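Local coordinates for alpha-galactosidase (Lactobacillus brevis, PDB 3MI6), which probably catalyses the hydrolysis of terminal, non-reducing alpha-D-galactose residues in alpha-D-galactosides, at residues 327-332 and 629-634; 187-192 and 266-271. One frame throughout, in Å; residues are numbered along the deposited sequence.

Interaction 1. Residues 327-332 and 629-634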
loop_
_atom_site.group_PDB
_atom_site.type_symbol
_atom_site.label_atom_id
_atom_site.label_comp_id
_atom_site.label_asym_id
_atom_site.label_seq_id
_atom_site.Cartn_x
_atom_site.Cartn_y
_atom_site.Cartn_z
ATOM N N HIS D 327 -8.177 -3.139 42.578
ATOM C CA HIS D 327 -9.629 -3.036 42.379
ATOM C C HIS D 327 -10.279 -1.848 43.095
ATOM O O HIS D 327 -11.489 -1.636 42.995
ATOM C CB HIS D 327 -10.328 -4.307 42.850
ATOM C CG HIS D 327 -9.821 -5.554 42.208
ATOM N ND1 HIS D 327 -8.641 -6.161 42.587
ATOM C CD2 HIS D 327 -10.344 -6.328 41.229
ATOM C CE1 HIS D 327 -8.454 -7.250 41.864
ATOM N NE2 HIS D 327 -9.476 -7.375 41.035
ATOM N N GLU D 328 -9.486 -1.074 43.820
ATOM C CA GLU D 328 -10.043 0.049 44.559
ATOM C C GLU D 328 -10.216 1.285 43.670
ATOM O O GLU D 328 -9.296 1.710 42.983
ATOM C CB GLU D 328 -9.200 0.372 45.801
ATOM C CG GLU D 328 -9.868 1.380 46.742
ATOM C CD GLU D 328 -9.053 1.669 48.004
ATOM O OE1 GLU D 328 -8.181 2.571 47.966
ATOM O OE2 GLU D 328 -9.297 1.003 49.039
ATOM N N GLU D 329 -11.412 1.846 43.673
ATOM C CA GLU D 329 -11.641 3.081 42.955
ATOM C C GLU D 329 -10.625 4.127 43.387
ATOM O O GLU D 329 -10.363 4.316 44.574
ATOM C CB GLU D 329 -13.081 3.569 43.164
ATOM C CG GLU D 329 -14.114 2.641 42.521
ATOM C CD GLU D 329 -15.550 3.103 42.690
ATOM O OE1 GLU D 329 -15.797 4.308 42.907
ATOM O OE2 GLU D 329 -16.446 2.242 42.597
ATOM N N ARG D 330 -10.042 4.795 42.408
ATOM C CA ARG D 330 -9.090 5.852 42.679
ATOM C C ARG D 330 -9.708 7.231 42.767
ATOM O O ARG D 330 -10.571 7.603 41.964
ATOM C CB ARG D 330 -7.976 5.796 41.668
ATOM C CG ARG D 330 -7.068 4.680 42.052
ATOM C CD ARG D 330 -6.584 3.947 40.891
ATOM N NE ARG D 330 -6.705 2.515 41.075
ATOM C CZ ARG D 330 -5.836 1.674 40.555
ATOM N NH1 ARG D 330 -4.801 2.157 39.891
ATOM N NH2 ARG D 330 -5.990 0.375 40.694
ATOM N N PRO D 331 -9.267 8.001 43.758
ATOM C CA PRO D 331 -9.953 9.242 44.111
ATOM C C PRO D 331 -9.837 10.309 43.008
ATOM O O PRO D 331 -8.918 10.258 42.198
ATOM C CB PRO D 331 -9.220 9.670 45.381
ATOM C CG PRO D 331 -7.834 9.164 45.196
ATOM C CD PRO D 331 -7.995 7.841 44.478
ATOM N N VAL D 332 -10.778 11.246 42.957
ATOM C CA VAL D 332 -10.629 12.396 42.086
ATOM C C VAL D 332 -9.719 13.402 42.783
ATOM O O VAL D 332 -10.012 13.855 43.882
ATOM C CB VAL D 332 -11.982 13.035 41.769
ATOM C CG1 VAL D 332 -11.796 14.278 40.909
ATOM C CG2 VAL D 332 -12.872 12.042 41.079
ATOM N N TYR D 629 -20.194 6.961 37.819
ATOM C CA TYR D 629 -19.837 5.878 36.932
ATOM C C TYR D 629 -18.375 5.517 37.068
ATOM O O TYR D 629 -17.739 5.079 36.105
ATOM C CB TYR D 629 -20.146 6.260 35.475
ATOM C CG TYR D 629 -21.616 6.382 35.147
ATOM C CD1 TYR D 629 -22.387 5.255 34.905
ATOM C CD2 TYR D 629 -22.231 7.623 35.068
ATOM C CE1 TYR D 629 -23.735 5.354 34.601
ATOM C CE2 TYR D 629 -23.576 7.731 34.763
ATOM C CZ TYR D 629 -24.322 6.588 34.531
ATOM O OH TYR D 629 -25.661 6.681 34.233
ATOM N N ARG D 630 -17.831 5.685 38.265
ATOM C CA ARG D 630 -16.400 5.499 38.430
ATOM C C ARG D 630 -15.969 4.053 38.175
ATOM O O ARG D 630 -14.947 3.820 37.540
ATOM C CB ARG D 630 -15.936 5.982 39.807
ATOM C CG ARG D 630 -14.444 6.300 39.907
ATOM C CD ARG D 630 -13.995 6.058 41.317
ATOM N NE ARG D 630 -13.790 7.260 42.126
ATOM C CZ ARG D 630 -14.653 7.730 43.023
ATOM N NH1 ARG D 630 -15.818 7.127 43.218
ATOM N NH2 ARG D 630 -14.352 8.820 43.714
ATOM N N GLN D 631 -16.757 3.097 38.655
ATOM C CA GLN D 631 -16.437 1.679 38.503
ATOM C C GLN D 631 -16.369 1.285 37.026
ATOM O O GLN D 631 -15.509 0.494 36.592
ATOM C CB GLN D 631 -17.482 0.843 39.238
ATOM C CG GLN D 631 -17.150 -0.633 39.388
ATOM C CD GLN D 631 -15.976 -0.886 40.313
ATOM O OE1 GLN D 631 -15.665 -0.055 41.159
ATOM N NE2 GLN D 631 -15.314 -2.037 40.153
ATOM N N LEU D 632 -17.290 1.854 36.254
ATOM C CA LEU D 632 -17.370 1.607 34.823
ATOM C C LEU D 632 -16.153 2.206 34.092
ATOM O O LEU D 632 -15.469 1.529 33.320
ATOM C CB LEU D 632 -18.670 2.213 34.303
ATOM C CG LEU D 632 -19.060 1.954 32.852
ATOM C CD1 LEU D 632 -18.951 0.474 32.520
ATOM C CD2 LEU D 632 -20.463 2.476 32.554
ATOM N N PHE D 633 -15.887 3.479 34.368
ATOM C CA PHE D 633 -14.822 4.227 33.716
ATOM C C PHE D 633 -13.434 3.662 34.026
ATOM O O PHE D 633 -12.624 3.409 33.137
ATOM C CB PHE D 633 -14.884 5.684 34.154
ATOM C CG PHE D 633 -15.812 6.540 33.331
ATOM C CD1 PHE D 633 -15.715 6.571 31.959
ATOM C CD2 PHE D 633 -16.752 7.344 33.941
ATOM C CE1 PHE D 633 -16.544 7.361 31.211
ATOM C CE2 PHE D 633 -17.587 8.138 33.196
ATOM C CZ PHE D 633 -17.483 8.145 31.833
ATOM N N GLN D 634 -13.166 3.446 35.301
ATOM C CA GLN D 634 -11.875 2.929 35.711
ATOM C C GLN D 634 -11.650 1.434 35.449
ATOM O O GLN D 634 -10.558 1.062 35.050
ATOM C CB GLN D 634 -11.621 3.272 37.178
ATOM C CG GLN D 634 -11.546 4.767 37.444
ATOM C CD GLN D 634 -11.299 5.043 38.905
ATOM O OE1 GLN D 634 -11.348 4.122 39.721
ATOM N NE2 GLN D 634 -11.015 6.296 39.251
#
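The guanidinium of Arg630 meets the 327-332 loop at its edge, where Glu329 OE1, Arg330 O and Val332 N lie near its plane, while Pro331 CA approaches obliquely. The Arg330 guanidinium has Glu328 O at its edge, in plane, through a weak bond from NE. Arg630 NH1 forms a salt bridge with Glu329 OE1 at 2.8 Å; the oxygen is met nearly along its C-O axis, and the carboxylate and guanidinium planes stand 35° apart. Arg630 NE donates to Arg330 O, 3.2 Å away, with the donor well above the carbonyl plane (51° out of it). The amide of Gln634 clasps the backbone of Arg330: Arg330 N donates to Gln634 OE1 at 3.1 Å, and Gln634 NE2 donates to Arg330 O at 3.0 Å, the carbonyl oxygen lying in the amide plane. Arg330 O is therefore gripped by two side-chain donors of one helix. Gln634 NE2 also bonds to Tyr626 OH, and the other end of the Arg630 guanidinium, NH2, forms a salt bridge with Glu362, which also accepts from Val332 N, just before strand 333-335. The loop after helix 305-319 thus enters the first strand of the eight-stranded parallel (TIM-type) barrel against helix 630-635, which comes after the last strand, 601-604, so the contact sits where the barrel closes.

Interaction 2. Residues 187-192 and 266-271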
loop_
_atom_site.group_PDB
_atom_site.type_symbol
_atom_site.label_atom_id
_atom_site.label_comp_id
_atom_site.label_asym_id
_atom_site.label_seq_id
_atom_site.Cartn_x
_atom_site.Cartn_y
_atom_site.Cartn_z
ATOM N N PRO D 187 7.569 -20.182 12.927
ATOM C CA PRO D 187 7.871 -20.854 11.660
ATOM C C PRO D 187 7.801 -19.965 10.408
ATOM O O PRO D 187 8.287 -20.407 9.372
ATOM C CB PRO D 187 6.786 -21.933 11.579
ATOM C CG PRO D 187 6.053 -21.881 12.882
ATOM C CD PRO D 187 6.225 -20.534 13.409
ATOM N N ASP D 188 7.194 -18.783 10.486
ATOM C CA ASP D 188 7.143 -17.843 9.351
ATOM C C ASP D 188 7.259 -16.368 9.765
ATOM O O ASP D 188 7.376 -16.045 10.944
ATOM C CB ASP D 188 5.868 -18.041 8.527
ATOM C CG ASP D 188 4.616 -17.517 9.234
ATOM O OD1 ASP D 188 4.399 -16.273 9.254
ATOM O OD2 ASP D 188 3.837 -18.358 9.746
ATOM N N ALA D 189 7.208 -15.464 8.798
ATOM C CA ALA D 189 7.405 -14.054 9.106
ATOM C C ALA D 189 6.348 -13.184 8.455
ATOM O O ALA D 189 6.587 -12.003 8.149
ATOM C CB ALA D 189 8.781 -13.607 8.679
ATOM N N ASN D 190 5.177 -13.767 8.230
ATOM C CA ASN D 190 4.066 -12.975 7.727
ATOM C C ASN D 190 3.358 -12.246 8.876
ATOM O O ASN D 190 2.172 -12.486 9.122
ATOM C CB ASN D 190 3.060 -13.832 6.924
ATOM C CG ASN D 190 3.733 -14.731 5.868
ATOM O OD1 ASN D 190 3.271 -15.861 5.612
ATOM N ND2 ASN D 190 4.819 -14.244 5.256
ATOM N N TYR D 191 4.075 -11.375 9.583
ATOM C CA TYR D 191 3.435 -10.540 10.608
ATOM C C TYR D 191 3.747 -9.059 10.419
ATOM O O TYR D 191 4.699 -8.706 9.722
ATOM C CB TYR D 191 3.860 -10.955 12.027
ATOM C CG TYR D 191 3.471 -12.361 12.430
ATOM C CD1 TYR D 191 2.239 -12.621 13.000
ATOM C CD2 TYR D 191 4.348 -13.420 12.262
ATOM C CE1 TYR D 191 1.880 -13.896 13.374
ATOM C CE2 TYR D 191 4.001 -14.696 12.642
ATOM C CZ TYR D 191 2.761 -14.927 13.190
ATOM O OH TYR D 191 2.398 -16.200 13.557
ATOM N N ASP D 192 2.945 -8.196 11.037
ATOM C CA ASP D 192 3.287 -6.778 11.132
ATOM C C ASP D 192 3.783 -6.652 12.541
ATOM O O ASP D 192 3.197 -7.249 13.445
ATOM C CB ASP D 192 2.062 -5.844 11.004
ATOM C CG ASP D 192 1.475 -5.790 9.600
ATOM O OD1 ASP D 192 2.176 -6.121 8.621
ATOM O OD2 ASP D 192 0.292 -5.392 9.475
ATOM N N GLN D 266 17.163 -16.270 7.198
ATOM C CA GLN D 266 17.257 -16.665 5.797
ATOM C C GLN D 266 16.095 -17.533 5.324
ATOM O O GLN D 266 15.788 -17.541 4.146
ATOM C CB GLN D 266 18.566 -17.408 5.572
ATOM C CG GLN D 266 18.796 -18.482 6.623
ATOM C CD GLN D 266 20.109 -19.204 6.453
ATOM O OE1 GLN D 266 20.605 -19.378 5.331
ATOM N NE2 GLN D 266 20.687 -19.633 7.573
ATOM N N TYR D 267 15.460 -18.264 6.240
ATOM C CA TYR D 267 14.339 -19.149 5.901
ATOM C C TYR D 267 12.993 -18.566 6.347
ATOM O O TYR D 267 12.012 -19.293 6.532
ATOM C CB TYR D 267 14.548 -20.569 6.466
ATOM C CG TYR D 267 15.858 -21.187 6.032
ATOM C CD1 TYR D 267 16.011 -21.709 4.748
ATOM C CD2 TYR D 267 16.949 -21.244 6.894
ATOM C CE1 TYR D 267 17.207 -22.269 4.336
ATOM C CE2 TYR D 267 18.150 -21.803 6.484
ATOM C CZ TYR D 267 18.266 -22.313 5.204
ATOM O OH TYR D 267 19.450 -22.852 4.782
ATOM N N SER D 268 12.961 -17.247 6.504
ATOM C CA SER D 268 11.730 -16.518 6.808
ATOM C C SER D 268 11.042 -16.995 8.076
ATOM O O SER D 268 9.809 -17.039 8.138
ATOM C CB SER D 268 10.754 -16.530 5.615
ATOM O OG SER D 268 10.451 -15.196 5.204
ATOM N N THR D 269 11.849 -17.372 9.070
ATOM C CA THR D 269 11.356 -17.561 10.433
ATOM C C THR D 269 11.645 -16.336 11.299
ATOM O O THR D 269 12.477 -15.485 10.956
ATOM C CB THR D 269 11.965 -18.785 11.115
ATOM O OG1 THR D 269 13.268 -18.463 11.636
ATOM C CG2 THR D 269 12.035 -19.931 10.138
ATOM N N SER D 270 10.956 -16.267 12.431
ATOM C CA SER D 270 11.033 -15.112 13.293
ATOM C C SER D 270 11.490 -15.458 14.693
ATOM O O SER D 270 10.896 -16.303 15.347
ATOM C CB SER D 270 9.663 -14.463 13.384
ATOM O OG SER D 270 9.214 -14.091 12.097
ATOM N N ARG D 271 12.535 -14.778 15.158
ATOM C CA ARG D 271 12.907 -14.833 16.557
ATOM C C ARG D 271 12.505 -13.544 17.280
ATOM O O ARG D 271 13.017 -12.464 16.976
ATOM C CB ARG D 271 14.410 -15.091 16.699
ATOM C CG ARG D 271 14.870 -15.379 18.132
ATOM C CD ARG D 271 16.269 -15.974 18.146
ATOM N NE ARG D 271 16.243 -17.414 17.937
ATOM C CZ ARG D 271 17.319 -18.160 17.696
ATOM N NH1 ARG D 271 18.515 -17.599 17.618
ATOM N NH2 ARG D 271 17.192 -19.468 17.514
HETATM O O HOH W 1 7.533 -15.702 6.036
#
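Ser270 OG donates a hydrogen bond to Asp188 O at 2.9 Å, and the same hydroxyl oxygen lies 3.5 Å from Ala189 CB. OG of Ser270 is anti to its carbonyl carbon, beside the backbone N (chi1 -58°), and reaches the Asp188 carbonyl from a position tilted 34° from the carbonyl plane. Next to this bond, Ser268 O faces the backbone of the other segment: Asp188 CA makes a CA-H...O contact with it at 3.0 Å, while Ala189 N, though close, has a poor angle for bonding to it. That amide is instead satisfied by a water, which accepts from Ala189 N at 2.8 Å and is also hydrogen-bonded to Ser268 OG at 3.1 Å, bridging the two segments. Ala189 CB, which points toward the other segment, touches Ser268 O at 3.6 Å as well as the Ser270 hydroxyl, and Thr269 CG2 packs against Pro187 O.

Farther out, the Asp188 side chain turns back on its own segment. CG lies between the backbone N and the carbonyl carbon (chi1 73°); OD1 accepts from Asn190 N at 2.8 Å through the anti lone pair. OD1 also forms a salt bridge with Arg237, whose NH1 binds Asn190 O as well, so one arginine holds the turn at two points. On the other segment, Thr269 N donates to Asp265 OD1, and a backbone bond between Ser270 and Leu186 fixes the serine beside the end of strand 174-186. Pro187 packs on Arg681 of the third subunit, placing this surface contact next to a subunit interface.

An Asx turn at Asp188 overlaps an inverse gamma turn centred on Asn190, whose Tyr191 N to Ala189 O bond is weak; together they carry the chain from the six-stranded antiparallel sheet of strands 174-186 and 270-274 to the nine-stranded one of strand 192-197, within the family 36 N-terminal domain.

In the fold
Interaction 2 closes before interaction 1 opens along the chain, and the two lie on opposite sides of the chain's centre, with their own centres 42 Å apart and nearest atoms about 27 Å apart. They share no strand or helix. Interaction 2 belongs to the beta-rich N-terminal region, where the chain passes from one antiparallel sheet to another, at the surface and close to neighbouring subunits. Interaction 1 flanks the closed eight-stranded parallel barrel: the segment leading into its first strand meets a helix that follows its last strand. The Pro331 side chain is about 12 Å from that of Lys477, a predicted substrate-binding residue, whereas interaction 2 lies away from the predicted sites.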